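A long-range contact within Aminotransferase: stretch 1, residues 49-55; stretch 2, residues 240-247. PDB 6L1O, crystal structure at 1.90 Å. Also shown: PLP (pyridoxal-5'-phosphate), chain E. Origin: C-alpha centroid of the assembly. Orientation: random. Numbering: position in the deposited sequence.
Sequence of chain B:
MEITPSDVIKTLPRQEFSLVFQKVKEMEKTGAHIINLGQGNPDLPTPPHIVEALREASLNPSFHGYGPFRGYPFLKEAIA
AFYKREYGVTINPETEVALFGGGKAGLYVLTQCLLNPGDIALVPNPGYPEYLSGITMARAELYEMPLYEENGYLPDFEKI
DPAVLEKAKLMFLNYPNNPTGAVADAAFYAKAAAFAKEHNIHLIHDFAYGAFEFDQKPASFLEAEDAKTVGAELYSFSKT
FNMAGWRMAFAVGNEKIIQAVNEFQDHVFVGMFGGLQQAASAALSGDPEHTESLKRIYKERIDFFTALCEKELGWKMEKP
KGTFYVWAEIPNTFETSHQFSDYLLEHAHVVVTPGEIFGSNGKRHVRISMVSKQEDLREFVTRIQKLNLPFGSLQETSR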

# COMPACT_ATOMS: atom_id res chain seq x y z
N HIS B 49 8.87 -23.69 -4.25
CA HIS B 49 9.81 -23.36 -3.17
C HIS B 49 9.52 -21.97 -2.56
O HIS B 49 9.77 -21.73 -1.39
CB HIS B 49 11.26 -23.48 -3.61
CG HIS B 49 11.70 -22.44 -4.62
ND1 HIS B 49 11.35 -22.50 -5.94
CD2 HIS B 49 12.48 -21.34 -4.48
CE1 HIS B 49 11.88 -21.47 -6.59
NE2 HIS B 49 12.58 -20.75 -5.73
N ILE B 50 8.93 -21.08 -3.35
CA ILE B 50 8.51 -19.78 -2.86
C ILE B 50 7.24 -19.92 -2.01
O ILE B 50 7.10 -19.32 -0.95
CB ILE B 50 8.29 -18.79 -4.05
CG1 ILE B 50 9.62 -18.60 -4.77
CG2 ILE B 50 7.72 -17.43 -3.51
CD1 ILE B 50 9.61 -18.02 -6.17
N VAL B 51 6.27 -20.65 -2.51
CA VAL B 51 5.07 -20.92 -1.79
C VAL B 51 5.34 -21.58 -0.43
O VAL B 51 4.76 -21.16 0.60
CB VAL B 51 4.09 -21.79 -2.59
CG1 VAL B 51 2.83 -22.09 -1.77
CG2 VAL B 51 3.73 -21.14 -3.93
N GLU B 52 6.20 -22.57 -0.41
CA GLU B 52 6.55 -23.25 0.83
C GLU B 52 7.29 -22.37 1.81
O GLU B 52 7.13 -22.53 3.00
CB GLU B 52 7.38 -24.51 0.57
CG GLU B 52 6.57 -25.62 -0.08
CD GLU B 52 5.29 -26.01 0.66
OE1 GLU B 52 5.27 -26.07 1.94
OE2 GLU B 52 4.28 -26.24 -0.07
N ALA B 53 8.05 -21.40 1.31
CA ALA B 53 8.71 -20.44 2.19
C ALA B 53 7.68 -19.52 2.89
O ALA B 53 7.80 -19.26 4.10
CB ALA B 53 9.76 -19.66 1.43
N LEU B 54 6.63 -19.09 2.18
CA LEU B 54 5.53 -18.41 2.81
C LEU B 54 4.85 -19.26 3.88
O LEU B 54 4.64 -18.79 5.01
CB LEU B 54 4.48 -17.93 1.81
CG LEU B 54 3.21 -17.29 2.38
CD1 LEU B 54 3.47 -16.01 3.17
CD2 LEU B 54 2.18 -17.00 1.26
N ARG B 55 4.55 -20.53 3.54
CA ARG B 55 3.81 -21.37 4.43
C ARG B 55 4.60 -21.62 5.74
O ARG B 55 3.99 -21.59 6.79
CB ARG B 55 3.47 -22.69 3.75
CG ARG B 55 2.35 -22.54 2.77
CD ARG B 55 2.25 -23.73 1.84
NE ARG B 55 2.47 -24.99 2.54
CZ ARG B 55 1.54 -25.65 3.18
NH1 ARG B 55 0.30 -25.20 3.19
NH2 ARG B 55 1.85 -26.77 3.78
N THR B 240 8.85 -11.72 -12.89
CA THR B 240 9.98 -12.60 -12.78
C THR B 240 9.63 -13.93 -12.16
O THR B 240 10.08 -14.97 -12.61
CB THR B 240 11.11 -11.94 -11.95
OG1 THR B 240 11.56 -10.76 -12.64
CG2 THR B 240 12.29 -12.90 -11.82
N PHE B 241 8.77 -13.90 -11.17
CA PHE B 241 8.51 -15.07 -10.35
C PHE B 241 7.10 -15.56 -10.38
O PHE B 241 6.70 -16.39 -9.54
CB PHE B 241 8.92 -14.75 -8.90
CG PHE B 241 10.38 -14.46 -8.74
CD1 PHE B 241 11.32 -15.45 -8.89
CD2 PHE B 241 10.81 -13.16 -8.42
CE1 PHE B 241 12.68 -15.16 -8.76
CE2 PHE B 241 12.14 -12.90 -8.22
CZ PHE B 241 13.07 -13.91 -8.40
N ASN B 242 6.30 -15.07 -11.34
CA ASN B 242 4.85 -15.37 -11.34
C ASN B 242 4.25 -15.05 -9.95
O ASN B 242 3.54 -15.89 -9.31
CB ASN B 242 4.61 -16.84 -11.69
CG ASN B 242 5.08 -17.24 -13.04
OD1 ASN B 242 5.13 -16.45 -13.94
ND2 ASN B 242 5.44 -18.52 -13.19
N MET B 243 4.57 -13.86 -9.44
CA MET B 243 4.07 -13.42 -8.13
C MET B 243 3.21 -12.17 -8.22
O MET B 243 3.12 -11.37 -7.24
CB MET B 243 5.26 -13.20 -7.19
CG MET B 243 5.91 -14.48 -6.74
SD MET B 243 7.43 -14.27 -5.81
CE MET B 243 6.68 -13.94 -4.20
N ALA B 244 2.49 -12.01 -9.33
CA ALA B 244 1.70 -10.80 -9.57
C ALA B 244 0.71 -10.52 -8.48
O ALA B 244 0.53 -9.35 -8.08
CB ALA B 244 1.04 -10.84 -10.95
N GLY B 245 0.10 -11.59 -7.94
CA GLY B 245 -0.91 -11.47 -6.94
C GLY B 245 -0.35 -11.19 -5.53
O GLY B 245 -1.07 -10.74 -4.66
N TRP B 246 0.92 -11.48 -5.34
CA TRP B 246 1.60 -11.31 -4.05
C TRP B 246 1.88 -9.86 -3.65
O TRP B 246 1.97 -9.55 -2.45
CB TRP B 246 2.87 -12.06 -4.00
CG TRP B 246 2.74 -13.56 -4.19
CD1 TRP B 246 2.20 -14.24 -5.27
CD2 TRP B 246 3.23 -14.56 -3.30
NE1 TRP B 246 2.35 -15.61 -5.09
CE2 TRP B 246 2.95 -15.82 -3.88
CE3 TRP B 246 3.87 -14.52 -2.06
CZ2 TRP B 246 3.29 -17.02 -3.25
CZ3 TRP B 246 4.26 -15.74 -1.45
CH2 TRP B 246 3.93 -16.95 -2.03
N ARG B 247 1.97 -8.99 -4.64
CA ARG B 247 2.14 -7.53 -4.45
C ARG B 247 3.45 -7.17 -3.76
O ARG B 247 3.45 -6.69 -2.63
CB ARG B 247 0.95 -6.93 -3.71
CG ARG B 247 -0.44 -7.32 -4.24
CD ARG B 247 -0.63 -7.09 -5.70
NE ARG B 247 -0.26 -5.72 -6.11
CZ ARG B 247 0.48 -5.43 -7.14
NH1 ARG B 247 0.96 -6.39 -7.93
NH2 ARG B 247 0.78 -4.17 -7.42
N1 PLP E . 5.93 -1.79 -14.96
C2 PLP E . 5.46 -2.28 -16.12
C2A PLP E . 5.73 -1.58 -17.43
C3 PLP E . 4.58 -3.42 -16.14
O3 PLP E . 4.04 -3.94 -17.24
C4 PLP E . 4.36 -4.05 -14.88
C4A PLP E . 3.18 -4.98 -14.88
C5 PLP E . 4.91 -3.47 -13.66
C6 PLP E . 5.72 -2.35 -13.78
C5A PLP E . 4.77 -4.13 -12.32
O4P PLP E . 3.51 -4.21 -11.81
P PLP E . 3.30 -4.68 -10.26
O1P PLP E . 2.48 -3.60 -9.65
O2P PLP E . 4.62 -4.95 -9.58
O3P PLP E . 2.54 -5.97 -10.38

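Nothing polar crosses between these two stretches. No hydrogen bond or salt bridge joins them, and the contact rests on the fit of apolar side chains, which together bury a modest 250 Å². The first stretch is a segment of helix that runs on at both ends; the second is an irregular loop, whose side chains reach out to the helix while the backbones stay well apart. Even the nearest CA atoms, those of Ile50 and Phe241, are 8.8 Å from each other, so the space between the two backbones is bridged by side chains.

On the helix, Ile50 and Leu54 lie one turn apart and point their CA-to-CB bonds toward the loop, with Val51 set sideways beside them. The regular backbone fixes this spacing: Leu54 N donates to Ile50 O at 3.2 Å, and Arg55 N to Val51 O at 3.0 Å. The result is a small ridge of branched aliphatic groups.

Ile50 is the bump that meets three partners, and its beta-branch explains how. CG1 and CG2 diverge directly from CB, so the side chain spreads in two directions. The longer arm, with chi1 m and chi2 t, carries CD1 to 4.1 Å from Phe241 CD1, approaching that ring obliquely. The short arm, CG2, sits in a hollow between Met243 and Trp246, 3.7 Å from Met243 CE and 4.1 Å from Trp246 CH2. Methionine suits the wall of such a hollow, because its unbranched, flexible chain can bend to follow a neighbor's surface; here chi3 near 82° turns the terminal methyl at the thioether.

Trp246 is the broad counterpart to the ridge. Its large indole extends from the loop so that the six-membered ring reaches all three aliphatic residues, and it has 80 Å² covered by the helix, nearly matching the 78 Å² of Ile50. Leu54 makes the tightest approach, CD2 lying 3.6 Å from Trp246 CZ3; leucine branches at CG, so both its methyls lie at the delta position, and one of them, CD2, meets the ring. Val51 needs less length. Its CA lies at the ring's edge, 4.1 Å from Trp246 CH2, and its CG2 is 4.2 Å from Trp246 CZ2, so a compact side chain is enough to line this part of the ring. The polar NE1 of the indole is hydrogen-bonded elsewhere in the structure, so it is not left unsatisfied by burial.

Charged groups stay out of the contact. Glu52 points away from the loop and pairs with Arg55 on its own helix, Arg55 NE lying 3.1 Å from Glu52 OE1 in a salt bridge. On the loop, Trp246 N bonds to Met243 O at 2.9 Å, a local turn in the loop. The next residue, Arg247, serves the cofactor: its NH1 and NH2 donate to PLP O3P and O1P, each at 2.9 Å, a double grip on the phosphate well suited to guanidinium.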